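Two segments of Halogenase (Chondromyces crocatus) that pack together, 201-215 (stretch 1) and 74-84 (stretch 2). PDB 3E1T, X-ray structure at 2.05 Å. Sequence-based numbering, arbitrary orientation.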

# COMPACT_ATOMS: atom_id res chain seq x y z
N ARG A 201 -14.09 -18.72 -9.77
CA ARG A 201 -12.93 -18.76 -8.89
C ARG A 201 -11.78 -19.54 -9.52
O ARG A 201 -11.98 -20.33 -10.45
CB ARG A 201 -13.32 -19.36 -7.54
CG ARG A 201 -14.42 -18.59 -6.80
CD ARG A 201 -13.79 -17.60 -5.84
NE ARG A 201 -14.73 -16.65 -5.25
CZ ARG A 201 -15.11 -15.51 -5.82
NH1 ARG A 201 -14.66 -15.17 -7.02
NH2 ARG A 201 -15.93 -14.69 -5.18
N LEU A 202 -10.57 -19.31 -9.01
CA LEU A 202 -9.39 -20.07 -9.41
C LEU A 202 -9.53 -21.54 -8.99
O LEU A 202 -10.23 -21.84 -8.02
CB LEU A 202 -8.12 -19.44 -8.82
CG LEU A 202 -7.65 -18.10 -9.40
CD1 LEU A 202 -6.60 -17.47 -8.51
CD2 LEU A 202 -7.12 -18.22 -10.83
N PRO A 203 -8.86 -22.45 -9.73
CA PRO A 203 -9.00 -23.90 -9.54
C PRO A 203 -8.37 -24.42 -8.26
O PRO A 203 -7.90 -23.63 -7.43
CB PRO A 203 -8.23 -24.49 -10.74
CG PRO A 203 -7.89 -23.36 -11.64
CD PRO A 203 -7.91 -22.12 -10.81
N ALA A 204 -8.35 -25.75 -8.13
CA ALA A 204 -7.56 -26.48 -7.12
C ALA A 204 -7.93 -26.04 -5.71
O ALA A 204 -9.12 -25.82 -5.45
CB ALA A 204 -6.07 -26.31 -7.40
N PRO A 205 -6.94 -25.92 -4.79
CA PRO A 205 -7.22 -25.29 -3.50
C PRO A 205 -6.94 -23.78 -3.51
O PRO A 205 -6.75 -23.17 -2.46
CB PRO A 205 -6.23 -26.00 -2.57
CG PRO A 205 -5.05 -26.30 -3.43
CD PRO A 205 -5.54 -26.38 -4.86
N ARG A 206 -6.92 -23.18 -4.70
CA ARG A 206 -6.48 -21.80 -4.88
C ARG A 206 -7.62 -20.81 -5.08
O ARG A 206 -7.39 -19.70 -5.59
CB ARG A 206 -5.52 -21.72 -6.07
CG ARG A 206 -4.10 -22.12 -5.75
CD ARG A 206 -3.31 -22.47 -7.00
NE ARG A 206 -3.58 -21.57 -8.12
CZ ARG A 206 -4.05 -21.95 -9.32
NH1 ARG A 206 -4.31 -23.24 -9.57
NH2 ARG A 206 -4.24 -21.05 -10.27
N GLN A 207 -8.83 -21.19 -4.68
CA GLN A 207 -10.02 -20.34 -4.89
C GLN A 207 -9.87 -18.94 -4.30
O GLN A 207 -10.47 -17.99 -4.80
CB GLN A 207 -11.28 -21.00 -4.31
CG GLN A 207 -11.62 -22.37 -4.89
CD GLN A 207 -11.06 -23.51 -4.06
OE1 GLN A 207 -9.88 -23.50 -3.68
NE2 GLN A 207 -11.90 -24.51 -3.76
N GLY A 208 -9.08 -18.83 -3.23
CA GLY A 208 -8.96 -17.59 -2.46
C GLY A 208 -7.74 -16.75 -2.81
O GLY A 208 -7.52 -15.69 -2.21
N ASN A 209 -6.95 -17.24 -3.76
CA ASN A 209 -5.82 -16.51 -4.30
C ASN A 209 -6.27 -15.27 -5.05
O ASN A 209 -7.37 -15.23 -5.61
CB ASN A 209 -4.99 -17.37 -5.25
CG ASN A 209 -4.05 -18.30 -4.54
OD1 ASN A 209 -4.26 -18.66 -3.39
ND2 ASN A 209 -2.98 -18.68 -5.23
N ILE A 210 -5.41 -14.26 -5.06
CA ILE A 210 -5.60 -13.12 -5.95
C ILE A 210 -5.19 -13.54 -7.36
O ILE A 210 -4.23 -14.32 -7.54
CB ILE A 210 -4.81 -11.85 -5.49
CG1 ILE A 210 -5.13 -10.65 -6.38
CG2 ILE A 210 -3.31 -12.13 -5.43
CD1 ILE A 210 -4.58 -9.29 -5.87
N LEU A 211 -5.93 -13.04 -8.34
CA LEU A 211 -5.56 -13.17 -9.74
C LEU A 211 -5.27 -11.78 -10.32
O LEU A 211 -6.08 -10.85 -10.15
CB LEU A 211 -6.70 -13.84 -10.53
CG LEU A 211 -6.64 -13.79 -12.06
CD1 LEU A 211 -5.59 -14.75 -12.62
CD2 LEU A 211 -8.02 -14.11 -12.66
N SER A 212 -4.12 -11.63 -10.97
CA SER A 212 -3.79 -10.41 -11.70
C SER A 212 -3.46 -10.78 -13.13
O SER A 212 -2.68 -11.72 -13.38
CB SER A 212 -2.60 -9.68 -11.07
OG SER A 212 -2.76 -9.55 -9.66
N ALA A 213 -4.03 -10.04 -14.07
CA ALA A 213 -3.94 -10.39 -15.48
C ALA A 213 -3.67 -9.19 -16.40
O ALA A 213 -4.47 -8.26 -16.49
CB ALA A 213 -5.22 -11.13 -15.91
N ALA A 214 -2.54 -9.23 -17.09
CA ALA A 214 -2.16 -8.23 -18.07
C ALA A 214 -2.96 -8.38 -19.37
O ALA A 214 -3.25 -9.49 -19.81
CB ALA A 214 -0.68 -8.32 -18.36
N PHE A 215 -3.34 -7.24 -19.96
CA PHE A 215 -3.93 -7.21 -21.30
C PHE A 215 -3.34 -6.03 -22.07
O PHE A 215 -2.34 -5.45 -21.62
CB PHE A 215 -5.46 -7.18 -21.25
CG PHE A 215 -6.05 -5.89 -20.74
CD1 PHE A 215 -6.80 -5.08 -21.60
CD2 PHE A 215 -5.90 -5.51 -19.41
CE1 PHE A 215 -7.38 -3.91 -21.14
CE2 PHE A 215 -6.47 -4.33 -18.94
CZ PHE A 215 -7.21 -3.52 -19.81
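Stretch 2 74-84: PIKRGGTFRWG

Stretch 2 lies alongside stretch 1 as a parallel neighbour in a β-sheet. Its strand 78-82 runs beside strand 210-215, with an angle of 19° between their N-to-C directions and a signed crossing angle of -19°. The axes approach to 4.8 Å. The contact buries 791 Å², both sides summed.

Pro74 begins the stretch in an extended conformation, with its CB directed toward stretch 1. Ile75 and Lys76 form a short strand of their own. Ile75 presents its backbone to Gly208, with Ile75 O 3.8 Å from Gly208 CA. A side chain at Gly208 would run into this carbonyl. Water 1 joins the two backbones here: it accepts from Gly208 N at 3.1 Å and donates weakly to Ile75 O at 3.4 Å. Lys76 has a fully extended side chain, all t, and its CE lies 3.8 Å from Ile210 CG2.

Arg77 interrupts the strand, with phi/psi of -93/-13. Its backbone N makes a weak hydrogen bond to Asn209 OD1 at 3.4 Å. The end of its side chain leads away from stretch 1.

Gly78 resumes the extended course at phi/psi 163/-149. Its O lies 3.2 Å from Asn209 CG. Gly79 pairs with Ile210, CA to CA 4.8 Å. A CB on Gly79 would be tight against Ile210 CG2, so the absence of a side chain leaves room for the isoleucine.

Thr80 is the most heavily covered residue of the contact. It pairs with Leu211, CA to CA 4.8 Å, and their side chains share one face of the sheet. Its backbone bonds on both sides of Leu211: Thr80 N donates to Ile210 O at 2.9 Å, and Thr80 O accepts from Ser212 N at 3.0 Å. Its side chain (chi1 m) reaches back to the preceding loop, where Thr80 OG1 accepts from Arg206 NH2 at 3.1 Å. Leu202 CD1 packs 3.4 Å from the same Thr80 OG1.

Phe81 pairs with Ser212, on the face that also carries Ile210. Phe81 CE2 comes within 3.6 Å of Ser212 CB. Arg82 pairs with Ala213, CA to CA 4.6 Å, and the ladder repeats: Arg82 N donates to Ser212 O at 3.0 Å, and Arg82 O accepts from Ala214 N at 2.9 Å. Arg82 CB lies 4.1 Å from Ala213 CB.

Trp83 follows the strand and brings its ring back toward stretch 1, with Trp83 CE3 4.3 Å from Ala214 CB. Gly84 makes no contact with stretch 1.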

# COMPACT_ATOMS: atom_id res chain seq x y z
N PRO A 74 -11.76 -14.93 3.06
CA PRO A 74 -11.08 -15.93 2.23
C PRO A 74 -9.58 -16.01 2.53
O PRO A 74 -8.95 -14.98 2.76
CB PRO A 74 -11.30 -15.42 0.81
CG PRO A 74 -12.60 -14.72 0.88
CD PRO A 74 -12.62 -14.05 2.24
N ILE A 75 -9.05 -17.22 2.51
CA ILE A 75 -7.65 -17.48 2.86
C ILE A 75 -6.78 -17.41 1.62
O ILE A 75 -6.98 -18.18 0.67
CB ILE A 75 -7.46 -18.86 3.56
CG1 ILE A 75 -8.18 -18.89 4.91
CG2 ILE A 75 -5.97 -19.23 3.72
CD1 ILE A 75 -9.66 -19.25 4.81
N LYS A 76 -5.82 -16.50 1.63
CA LYS A 76 -4.95 -16.25 0.48
C LYS A 76 -3.60 -16.95 0.65
O LYS A 76 -2.81 -16.58 1.52
CB LYS A 76 -4.78 -14.74 0.29
CG LYS A 76 -3.81 -14.32 -0.80
CD LYS A 76 -3.44 -12.85 -0.59
CE LYS A 76 -2.56 -12.37 -1.72
NZ LYS A 76 -2.24 -10.92 -1.56
N ARG A 77 -3.35 -17.96 -0.18
CA ARG A 77 -2.13 -18.75 -0.10
C ARG A 77 -1.02 -18.22 -0.99
O ARG A 77 0.15 -18.62 -0.88
CB ARG A 77 -2.42 -20.21 -0.46
CG ARG A 77 -3.42 -20.91 0.46
CD ARG A 77 -2.75 -21.51 1.68
NE ARG A 77 -3.72 -22.23 2.50
CZ ARG A 77 -3.49 -22.70 3.72
NH1 ARG A 77 -2.29 -22.53 4.29
NH2 ARG A 77 -4.45 -23.34 4.38
N GLY A 78 -1.39 -17.33 -1.90
CA GLY A 78 -0.46 -16.77 -2.87
C GLY A 78 -1.28 -16.13 -3.97
O GLY A 78 -2.40 -15.66 -3.73
N GLY A 79 -0.74 -16.14 -5.18
CA GLY A 79 -1.46 -15.55 -6.30
C GLY A 79 -1.18 -16.18 -7.65
O GLY A 79 -0.19 -16.90 -7.84
N THR A 80 -2.07 -15.89 -8.58
CA THR A 80 -1.94 -16.34 -9.95
C THR A 80 -1.75 -15.12 -10.86
O THR A 80 -2.42 -14.09 -10.68
CB THR A 80 -3.16 -17.14 -10.36
OG1 THR A 80 -3.39 -18.17 -9.38
CG2 THR A 80 -2.97 -17.78 -11.72
N PHE A 81 -0.83 -15.24 -11.81
CA PHE A 81 -0.54 -14.17 -12.76
C PHE A 81 -0.64 -14.64 -14.19
O PHE A 81 -0.10 -15.69 -14.55
CB PHE A 81 0.88 -13.63 -12.54
CG PHE A 81 0.99 -12.67 -11.40
CD1 PHE A 81 1.37 -13.12 -10.14
CD2 PHE A 81 0.74 -11.32 -11.59
CE1 PHE A 81 1.48 -12.22 -9.08
CE2 PHE A 81 0.85 -10.41 -10.53
CZ PHE A 81 1.22 -10.87 -9.27
N ARG A 82 -1.35 -13.85 -15.00
CA ARG A 82 -1.19 -13.90 -16.44
C ARG A 82 -0.35 -12.67 -16.83
O ARG A 82 -0.86 -11.54 -16.95
CB ARG A 82 -2.56 -13.98 -17.14
CG ARG A 82 -2.71 -13.23 -18.44
CD ARG A 82 -2.11 -13.94 -19.63
NE ARG A 82 -0.66 -13.80 -19.72
CZ ARG A 82 -0.01 -12.76 -20.24
NH1 ARG A 82 -0.67 -11.71 -20.69
NH2 ARG A 82 1.32 -12.78 -20.28
N TRP A 83 0.94 -12.90 -17.01
CA TRP A 83 1.93 -11.84 -16.99
C TRP A 83 3.27 -12.39 -17.45
O TRP A 83 3.69 -13.46 -17.01
CB TRP A 83 2.09 -11.36 -15.54
CG TRP A 83 2.68 -9.98 -15.34
CD1 TRP A 83 3.97 -9.59 -15.57
CD2 TRP A 83 2.00 -8.84 -14.80
NE1 TRP A 83 4.13 -8.26 -15.24
CE2 TRP A 83 2.94 -7.78 -14.76
CE3 TRP A 83 0.70 -8.61 -14.35
CZ2 TRP A 83 2.60 -6.51 -14.28
CZ3 TRP A 83 0.36 -7.35 -13.88
CH2 TRP A 83 1.31 -6.31 -13.85
N GLY A 84 3.93 -11.64 -18.32
CA GLY A 84 5.25 -12.01 -18.82
C GLY A 84 5.23 -12.49 -20.25
O GLY A 84 4.42 -12.03 -21.07
O HOH W 1 -7.57 -20.82 -1.43
O HOH W 2 -1.72 -12.38 -8.49